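Local coordinates for pesticidial crystal protein CRY2AA (Bacillus thuringiensis serovar kurstaki, PDB 1I5P) that promotes colloid-osmotic lysis of insect gut cells by binding to the midgut epithelium of mosquito and moth larvae, at residues Q286-Q291 against E436-P441; P294-L299 against L431-E436; G349-T354 against A462-V467. All blocks are in the same frame, centred on the assembly; numbering follows the deposited sequence.

Contact 1: residues Q286-Q291 against E436-P441; sequences QSFTAQ and EDLTRP
In Leu438, chi1 of -65° carries CG toward the facing segment and chi2 of 171° parts the two methyls between Gln286 and Phe288, while Gln286 swings CG away from its backbone N (chi1 -176°) and reaches over as an extended chain. The contact lies in the beta-prism domain of a three-domain delta-endotoxin, where the segment carrying strand 287-289 faces the short helix 435-438. Each Leu438 methyl has its own partner. CD1 rests against the amide nitrogen, NE2 of Gln286, at 4.1 Å, the two side chains approaching from opposite directions. CD2 comes to the edge of the Phe288 ring, near its plane, 4.1 Å from CE2, and these side chains cross at about a right angle. A branched aliphatic residue suits this place because one side chain can meet both an aromatic rim and a glutamine. The amide of Gln286 is more than filler: its OE1 accepts a hydrogen bond from Ile433 N, which fixes the side chain that NE2 brings to the leucine. The buried Phe288 ring joins the prism to the helical bundle by touching Leu238 and Met241 of helix 238-259, and backbone pairing of Phe288 with Thr236 adds a second tie. Farther along, Gln291 O and Leu438 O stand 4.3 Å apart; as two acceptors they cannot bond to each other, and a pair of waters mediates between them. Water 1 donates to Gln291 O at 2.7 Å and to Leu438 O at 2.8 Å. Water 2 repeats the bridge more loosely, donating to Leu438 O at 3.0 Å and only weakly to Gln291 O.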
loop_
_atom_site.group_PDB
_atom_site.type_symbol
_atom_site.label_atom_id
_atom_site.label_comp_id
_atom_site.label_asym_id
_atom_site.label_seq_id
_atom_site.Cartn_x
_atom_site.Cartn_y
_atom_site.Cartn_z
ATOM N N GLN A 286 9.118 -23.602 2.242
ATOM C CA GLN A 286 7.810 -23.768 2.852
ATOM C C GLN A 286 6.671 -23.217 2.000
ATOM O O GLN A 286 6.777 -22.148 1.404
ATOM C CB GLN A 286 7.795 -23.138 4.242
ATOM C CG GLN A 286 6.503 -23.355 5.000
ATOM C CD GLN A 286 6.641 -23.039 6.476
ATOM O OE1 GLN A 286 7.565 -22.340 6.889
ATOM N NE2 GLN A 286 5.717 -23.545 7.276
ATOM N N SER A 287 5.582 -23.973 1.942
ATOM C CA SER A 287 4.421 -23.576 1.165
ATOM C C SER A 287 3.372 -23.048 2.137
ATOM O O SER A 287 3.248 -23.549 3.252
ATOM C CB SER A 287 3.877 -24.780 0.384
ATOM O OG SER A 287 2.923 -24.386 -0.585
ATOM N N PHE A 288 2.628 -22.029 1.727
ATOM C CA PHE A 288 1.606 -21.461 2.602
ATOM C C PHE A 288 0.251 -21.357 1.926
ATOM O O PHE A 288 0.154 -21.281 0.697
ATOM C CB PHE A 288 2.013 -20.057 3.078
ATOM C CG PHE A 288 3.348 -20.006 3.768
ATOM C CD1 PHE A 288 4.512 -19.777 3.042
ATOM C CD2 PHE A 288 3.443 -20.202 5.144
ATOM C CE1 PHE A 288 5.754 -19.742 3.673
ATOM C CE2 PHE A 288 4.681 -20.170 5.786
ATOM C CZ PHE A 288 5.837 -19.941 5.045
ATOM N N THR A 289 -0.790 -21.339 2.751
ATOM C CA THR A 289 -2.159 -21.207 2.284
ATOM C C THR A 289 -2.733 -19.924 2.886
ATOM O O THR A 289 -2.119 -19.312 3.764
ATOM C CB THR A 289 -3.024 -22.404 2.732
ATOM O OG1 THR A 289 -3.059 -22.459 4.163
ATOM C CG2 THR A 289 -2.446 -23.704 2.194
ATOM N N ALA A 290 -3.909 -19.522 2.414
ATOM C CA ALA A 290 -4.560 -18.307 2.893
ATOM C C ALA A 290 -4.740 -18.271 4.410
ATOM O O ALA A 290 -4.667 -17.207 5.026
ATOM C CB ALA A 290 -5.912 -18.141 2.204
ATOM N N GLN A 291 -4.975 -19.430 5.016
ATOM C CA GLN A 291 -5.168 -19.500 6.462
ATOM C C GLN A 291 -3.914 -19.060 7.221
ATOM O O GLN A 291 -3.992 -18.642 8.375
ATOM C CB GLN A 291 -5.562 -20.921 6.879
ATOM C CG GLN A 291 -7.004 -21.293 6.527
ATOM C CD GLN A 291 -7.387 -22.699 6.980
ATOM O OE1 GLN A 291 -8.562 -23.073 6.954
ATOM N NE2 GLN A 291 -6.394 -23.487 7.390
ATOM N N GLU A 436 2.214 -24.036 15.192
ATOM C CA GLU A 436 1.776 -23.371 16.414
ATOM C C GLU A 436 1.864 -21.862 16.247
ATOM O O GLU A 436 1.115 -21.115 16.881
ATOM C CB GLU A 436 2.622 -23.805 17.614
ATOM C CG GLU A 436 2.524 -25.291 17.958
ATOM C CD GLU A 436 3.608 -26.122 17.286
ATOM O OE1 GLU A 436 3.612 -26.211 16.039
ATOM O OE2 GLU A 436 4.452 -26.691 18.008
ATOM N N ASP A 437 2.786 -21.407 15.402
ATOM C CA ASP A 437 2.920 -19.974 15.161
ATOM C C ASP A 437 1.919 -19.542 14.097
ATOM O O ASP A 437 1.250 -18.522 14.248
ATOM C CB ASP A 437 4.342 -19.625 14.713
ATOM C CG ASP A 437 5.305 -19.464 15.879
ATOM O OD1 ASP A 437 4.924 -18.832 16.884
ATOM O OD2 ASP A 437 6.451 -19.959 15.779
ATOM N N LEU A 438 1.803 -20.339 13.036
ATOM C CA LEU A 438 0.885 -20.033 11.942
ATOM C C LEU A 438 -0.567 -19.954 12.399
ATOM O O LEU A 438 -1.393 -19.285 11.776
ATOM C CB LEU A 438 0.998 -21.090 10.841
ATOM C CG LEU A 438 2.321 -21.203 10.085
ATOM C CD1 LEU A 438 2.298 -22.449 9.211
ATOM C CD2 LEU A 438 2.544 -19.958 9.246
ATOM N N THR A 439 -0.869 -20.640 13.492
ATOM C CA THR A 439 -2.223 -20.672 14.026
ATOM C C THR A 439 -2.514 -19.537 15.007
ATOM O O THR A 439 -3.662 -19.333 15.401
ATOM C CB THR A 439 -2.486 -22.010 14.744
ATOM O OG1 THR A 439 -3.819 -22.025 15.260
ATOM C CG2 THR A 439 -1.514 -22.190 15.891
ATOM N N ARG A 440 -1.479 -18.801 15.397
ATOM C CA ARG A 440 -1.652 -17.705 16.339
ATOM C C ARG A 440 -1.071 -16.384 15.849
ATOM O O ARG A 440 0.091 -16.070 16.100
ATOM C CB ARG A 440 -1.033 -18.093 17.684
ATOM C CG ARG A 440 -1.752 -19.274 18.294
ATOM C CD ARG A 440 -0.937 -20.025 19.322
ATOM N NE ARG A 440 -1.550 -21.334 19.528
ATOM C CZ ARG A 440 -1.272 -22.157 20.532
ATOM N NH1 ARG A 440 -0.377 -21.814 21.451
ATOM N NH2 ARG A 440 -1.901 -23.324 20.620
ATOM N N PRO A 441 -1.884 -15.588 15.142
ATOM C CA PRO A 441 -1.448 -14.294 14.618
ATOM C C PRO A 441 -0.958 -13.398 15.743
ATOM O O PRO A 441 -1.479 -13.457 16.850
ATOM C CB PRO A 441 -2.712 -13.753 13.961
ATOM C CG PRO A 441 -3.379 -14.998 13.481
ATOM C CD PRO A 441 -3.258 -15.880 14.703
HETATM O O HOH W 1 -2.520 -17.318 10.159
HETATM O O HOH W 2 -2.806 -21.014 9.839
#

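Contact 2: residues P294-L299 against L431-E436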
loop_
_atom_site.group_PDB
_atom_site.type_symbol
_atom_site.label_atom_id
_atom_site.label_comp_id
_atom_site.label_asym_id
_atom_site.label_seq_id
_atom_site.Cartn_x
_atom_site.Cartn_y
_atom_site.Cartn_z
ATOM N N PRO A 294 -2.897 -14.401 7.717
ATOM C CA PRO A 294 -3.079 -13.518 8.872
ATOM C C PRO A 294 -1.850 -13.479 9.755
ATOM O O PRO A 294 -1.416 -12.408 10.177
ATOM C CB PRO A 294 -4.300 -14.116 9.567
ATOM C CG PRO A 294 -5.116 -14.582 8.391
ATOM C CD PRO A 294 -4.055 -15.301 7.576
ATOM N N PHE A 295 -1.279 -14.649 10.028
ATOM C CA PHE A 295 -0.083 -14.703 10.853
ATOM C C PHE A 295 1.063 -13.959 10.193
ATOM O O PHE A 295 1.732 -13.142 10.830
ATOM C CB PHE A 295 0.380 -16.142 11.101
ATOM C CG PHE A 295 1.805 -16.229 11.585
ATOM C CD1 PHE A 295 2.121 -16.000 12.924
ATOM C CD2 PHE A 295 2.842 -16.448 10.684
ATOM C CE1 PHE A 295 3.443 -15.979 13.358
ATOM C CE2 PHE A 295 4.179 -16.428 11.109
ATOM C CZ PHE A 295 4.475 -16.193 12.451
ATOM N N LEU A 296 1.293 -14.256 8.916
ATOM C CA LEU A 296 2.388 -13.640 8.175
ATOM C C LEU A 296 2.362 -12.115 8.144
ATOM O O LEU A 296 3.358 -11.471 8.460
ATOM C CB LEU A 296 2.433 -14.202 6.750
ATOM C CG LEU A 296 2.817 -15.683 6.670
ATOM C CD1 LEU A 296 2.660 -16.210 5.239
ATOM C CD2 LEU A 296 4.253 -15.852 7.161
ATOM N N TYR A 297 1.233 -11.522 7.779
ATOM C CA TYR A 297 1.202 -10.071 7.736
ATOM C C TYR A 297 1.163 -9.438 9.130
ATOM O O TYR A 297 1.525 -8.275 9.293
ATOM C CB TYR A 297 0.050 -9.572 6.846
ATOM C CG TYR A 297 -1.350 -9.675 7.405
ATOM C CD1 TYR A 297 -1.756 -8.888 8.483
ATOM C CD2 TYR A 297 -2.299 -10.496 6.801
ATOM C CE1 TYR A 297 -3.071 -8.911 8.940
ATOM C CE2 TYR A 297 -3.624 -10.524 7.252
ATOM C CZ TYR A 297 -3.999 -9.725 8.320
ATOM O OH TYR A 297 -5.311 -9.715 8.744
ATOM N N SER A 298 0.745 -10.201 10.142
ATOM C CA SER A 298 0.718 -9.657 11.500
ATOM C C SER A 298 2.162 -9.585 11.980
ATOM O O SER A 298 2.517 -8.740 12.806
ATOM C CB SER A 298 -0.112 -10.543 12.446
ATOM O OG SER A 298 0.572 -11.733 12.802
ATOM N N LEU A 299 2.993 -10.471 11.430
ATOM C CA LEU A 299 4.409 -10.537 11.771
ATOM C C LEU A 299 5.212 -9.491 11.009
ATOM O O LEU A 299 6.085 -8.832 11.572
ATOM C CB LEU A 299 4.968 -11.919 11.440
ATOM C CG LEU A 299 6.488 -12.091 11.525
ATOM C CD1 LEU A 299 6.937 -12.019 12.973
ATOM C CD2 LEU A 299 6.885 -13.430 10.916
ATOM N N LEU A 431 13.486 -21.046 8.299
ATOM C CA LEU A 431 13.285 -22.041 7.249
ATOM C C LEU A 431 11.898 -22.669 7.355
ATOM O O LEU A 431 11.206 -22.853 6.354
ATOM C CB LEU A 431 14.354 -23.135 7.323
ATOM C CG LEU A 431 14.252 -24.237 6.256
ATOM C CD1 LEU A 431 14.383 -23.628 4.867
ATOM C CD2 LEU A 431 15.338 -25.283 6.489
ATOM N N VAL A 432 11.486 -22.985 8.577
ATOM C CA VAL A 432 10.178 -23.589 8.802
ATOM C C VAL A 432 9.464 -22.914 9.963
ATOM O O VAL A 432 9.984 -22.868 11.081
ATOM C CB VAL A 432 10.297 -25.102 9.126
ATOM C CG1 VAL A 432 8.910 -25.714 9.259
ATOM C CG2 VAL A 432 11.090 -25.817 8.042
ATOM N N ILE A 433 8.277 -22.384 9.697
ATOM C CA ILE A 433 7.482 -21.740 10.733
ATOM C C ILE A 433 6.583 -22.822 11.314
ATOM O O ILE A 433 5.882 -23.512 10.577
ATOM C CB ILE A 433 6.590 -20.626 10.162
ATOM C CG1 ILE A 433 7.455 -19.569 9.477
ATOM C CG2 ILE A 433 5.742 -20.019 11.278
ATOM C CD1 ILE A 433 6.670 -18.553 8.684
ATOM N N ARG A 434 6.611 -22.971 12.634
ATOM C CA ARG A 434 5.806 -23.980 13.315
ATOM C C ARG A 434 4.321 -23.726 13.080
ATOM O O ARG A 434 3.897 -22.577 12.940
ATOM C CB ARG A 434 6.099 -23.947 14.822
ATOM C CG ARG A 434 7.571 -23.718 15.160
ATOM C CD ARG A 434 7.888 -23.985 16.630
ATOM N NE ARG A 434 7.324 -23.017 17.573
ATOM C CZ ARG A 434 6.511 -23.337 18.580
ATOM N NH1 ARG A 434 6.153 -24.601 18.765
ATOM N NH2 ARG A 434 6.081 -22.406 19.425
ATOM N N ASN A 435 3.523 -24.789 13.025
ATOM C CA ASN A 435 2.089 -24.612 12.834
ATOM C C ASN A 435 1.539 -23.889 14.053
ATOM O O ASN A 435 0.523 -23.208 13.964
ATOM C CB ASN A 435 1.372 -25.957 12.670
ATOM C CG ASN A 435 1.602 -26.591 11.306
ATOM O OD1 ASN A 435 1.798 -25.902 10.305
ATOM N ND2 ASN A 435 1.547 -27.921 11.262
ATOM N N GLU A 436 2.214 -24.036 15.192
ATOM C CA GLU A 436 1.776 -23.371 16.414
ATOM C C GLU A 436 1.864 -21.862 16.247
ATOM O O GLU A 436 1.115 -21.115 16.881
ATOM C CB GLU A 436 2.622 -23.805 17.614
ATOM C CG GLU A 436 2.524 -25.291 17.958
ATOM C CD GLU A 436 3.608 -26.122 17.286
ATOM O OE1 GLU A 436 3.612 -26.211 16.039
ATOM O OE2 GLU A 436 4.452 -26.691 18.008
#
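Ile433 meets both Phe295 and Leu296 through the fork at its CB, in the beta-prism domain where helix 293-300 packs on the chain leading into helix 435-438. From CB the short branch, CG2, lies anti to the residue's backbone N and runs to the Phe295 ring, 3.9 Å from CE2, with CZ of the same ring at 4.2 Å. The longer branch passes through CG1, which sits beside the backbone N (chi1 -59°), and extends to CD1. That terminal methyl touches CD2 of Leu296 at 3.9 Å and also lies 4.1 Å from CE2 of Phe295. Ile433 thus applies one methyl to the aromatic ring and sets the other against ring and leucine together, a division of labour for which a beta-branched residue is well shaped. All three side chains are buried and apolar, and Phe288 of strand 287-289 extends the cluster by touching both Leu296 and Ile433. Phe295 offers its ring because CG points away from the backbone N (chi1 163°), on the helix flank turned to Ile433; the same ring also packs on Leu438. On the more open side, Arg434 occupies the N-cap position of helix 435-438 and forms a salt bridge from NH1 to OE2 of Glu436, 2.8 Å long. Back in helix 293-300, Ser298 suits its buried place by folding its hydroxyl onto its own helix while accepting a bond from Leu442 N. Beside the helical bond from Leu299 N at 3.0 Å, Phe295 O is thereby gripped a second time, by Ser298 OG at 2.7 Å, the hydroxyl tilted 27° from the carbonyl plane.

Contact 3: residues G349-T354 against A462-V467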
loop_
_atom_site.group_PDB
_atom_site.type_symbol
_atom_site.label_atom_id
_atom_site.label_comp_id
_atom_site.label_asym_id
_atom_site.label_seq_id
_atom_site.Cartn_x
_atom_site.Cartn_y
_atom_site.Cartn_z
ATOM N N GLY A 349 11.132 -9.235 17.032
ATOM C CA GLY A 349 11.455 -10.477 17.695
ATOM C C GLY A 349 12.609 -11.068 16.917
ATOM O O GLY A 349 12.947 -10.587 15.835
ATOM N N LEU A 350 13.239 -12.097 17.463
ATOM C CA LEU A 350 14.341 -12.722 16.755
ATOM C C LEU A 350 13.782 -13.565 15.623
ATOM O O LEU A 350 12.654 -14.051 15.691
ATOM C CB LEU A 350 15.154 -13.608 17.695
ATOM C CG LEU A 350 16.191 -12.895 18.563
ATOM C CD1 LEU A 350 16.512 -13.746 19.787
ATOM C CD2 LEU A 350 17.438 -12.627 17.738
ATOM N N ILE A 351 14.571 -13.718 14.571
ATOM C CA ILE A 351 14.161 -14.525 13.436
ATOM C C ILE A 351 15.246 -15.572 13.275
ATOM O O ILE A 351 16.430 -15.238 13.224
ATOM C CB ILE A 351 14.065 -13.682 12.159
ATOM C CG1 ILE A 351 13.138 -12.491 12.402
ATOM C CG2 ILE A 351 13.533 -14.535 11.011
ATOM C CD1 ILE A 351 13.464 -11.282 11.562
ATOM N N GLY A 352 14.846 -16.837 13.212
ATOM C CA GLY A 352 15.828 -17.894 13.081
ATOM C C GLY A 352 16.276 -18.373 14.449
ATOM O O GLY A 352 15.476 -18.436 15.382
ATOM N N ALA A 353 17.555 -18.706 14.567
ATOM C CA ALA A 353 18.104 -19.194 15.825
ATOM C C ALA A 353 18.045 -18.152 16.934
ATOM O O ALA A 353 18.325 -16.967 16.711
ATOM C CB ALA A 353 19.543 -19.648 15.622
ATOM N N THR A 354 17.682 -18.605 18.129
ATOM C CA THR A 354 17.594 -17.735 19.290
ATOM C C THR A 354 18.743 -18.007 20.254
ATOM O O THR A 354 18.804 -17.426 21.336
ATOM C CB THR A 354 16.276 -17.939 20.054
ATOM O OG1 THR A 354 16.171 -19.309 20.467
ATOM C CG2 THR A 354 15.089 -17.578 19.175
ATOM N N ALA A 462 17.417 -17.534 8.640
ATOM C CA ALA A 462 16.568 -16.355 8.682
ATOM C C ALA A 462 16.458 -15.815 7.262
ATOM O O ALA A 462 17.466 -15.503 6.638
ATOM C CB ALA A 462 17.171 -15.297 9.599
ATOM N N TYR A 463 15.233 -15.730 6.754
ATOM C CA TYR A 463 14.985 -15.208 5.417
ATOM C C TYR A 463 14.157 -13.941 5.589
ATOM O O TYR A 463 12.993 -13.995 5.978
ATOM C CB TYR A 463 14.248 -16.249 4.575
ATOM C CG TYR A 463 15.044 -17.528 4.415
ATOM C CD1 TYR A 463 14.698 -18.688 5.113
ATOM C CD2 TYR A 463 16.165 -17.565 3.589
ATOM C CE1 TYR A 463 15.458 -19.859 4.988
ATOM C CE2 TYR A 463 16.932 -18.723 3.457
ATOM C CZ TYR A 463 16.575 -19.865 4.155
ATOM O OH TYR A 463 17.346 -20.999 4.006
ATOM N N LEU A 464 14.775 -12.803 5.296
ATOM C CA LEU A 464 14.144 -11.504 5.474
ATOM C C LEU A 464 13.110 -11.095 4.441
ATOM O O LEU A 464 13.133 -11.537 3.287
ATOM C CB LEU A 464 15.220 -10.422 5.577
ATOM C CG LEU A 464 16.336 -10.759 6.568
ATOM C CD1 LEU A 464 17.285 -9.583 6.693
ATOM C CD2 LEU A 464 15.736 -11.112 7.923
ATOM N N VAL A 465 12.207 -10.233 4.892
ATOM C CA VAL A 465 11.121 -9.702 4.088
ATOM C C VAL A 465 11.184 -8.180 4.167
ATOM O O VAL A 465 11.231 -7.612 5.261
ATOM C CB VAL A 465 9.756 -10.176 4.650
ATOM C CG1 VAL A 465 8.604 -9.448 3.957
ATOM C CG2 VAL A 465 9.630 -11.691 4.493
ATOM N N SER A 466 11.204 -7.515 3.017
ATOM C CA SER A 466 11.225 -6.057 3.020
ATOM C C SER A 466 9.789 -5.550 2.850
ATOM O O SER A 466 9.019 -6.081 2.046
ATOM C CB SER A 466 12.145 -5.512 1.914
ATOM O OG SER A 466 11.820 -6.029 0.639
ATOM N N VAL A 467 9.432 -4.547 3.649
ATOM C CA VAL A 467 8.100 -3.957 3.629
ATOM C C VAL A 467 8.182 -2.584 2.980
ATOM O O VAL A 467 8.780 -1.656 3.533
ATOM C CB VAL A 467 7.541 -3.799 5.060
ATOM C CG1 VAL A 467 6.069 -3.426 5.006
ATOM C CG2 VAL A 467 7.740 -5.093 5.846
#
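Ile351 lays its CG2 methyl against the CB of Ala462, 4.0 Å away, and stretches its other branch on to Leu464, with Ile351 CD1 lying 4.3 Å from Leu464 CD2. The spread of the two branches follows from the torsion at CB: CG1 is held beside the backbone N (chi1 -55°), whereas CG2 lies anti to it, so one isoleucine can reach two residues of the facing strand. Ala462 and Leu464 are two places apart, as residues on one side of an extended strand are. Tyr463, between them, points the other way and hydrogen-bonds through OH to Gln283 OE1. The small size of Ala462 matters, for its CB also lies 3.7 Å from the carbonyl oxygen of Ile351, an approach that brings the backbone as well as the side chain of the isoleucine close. No hydrogen bond joins the two segments; the side chains meet through apolar groups alone in the interior of the beta prism, the fold of the toxin's middle domain. Strand 351-352 belongs to the sheet that contains strand 329-342, and strand 462-469 is the central member of a three-stranded antiparallel sheet with 275-278 and 422-430. Strand 329-342 bonds to both segments, since its Ala338 pairs with the backbone of Ile351 and its Leu335 with that of Ala462. Leu464, whose side chain is buried, has its backbone N bound by Glu396 OE1. Gly352 suits its position for two reasons. Its phi of 90° and psi of -143° would jam a beta carbon against the carbonyl oxygen of Ile351, and the same carbon would crowd the CB of Ala462.

All three contacts lie in the middle, beta-prism domain, on the same side of the chain's centre. Contacts 1 and 2 touch, their centres about 5 Å apart: helix 293-300 follows strand 287-289 after a short link, both contacts use helix 435-438, and Glu436 belongs to each. Contact 2 is nested along the chain within the loop closed by contact 1. Contact 3, centred about 11 Å from contact 2 and 16 Å from contact 1, crosses both, because 349-354 falls inside their loops and 462-467 follows them. Leu431 touches Tyr463 where contacts 2 and 3 meet. Together they run from the prism's interior to the surface facing the helical bundle.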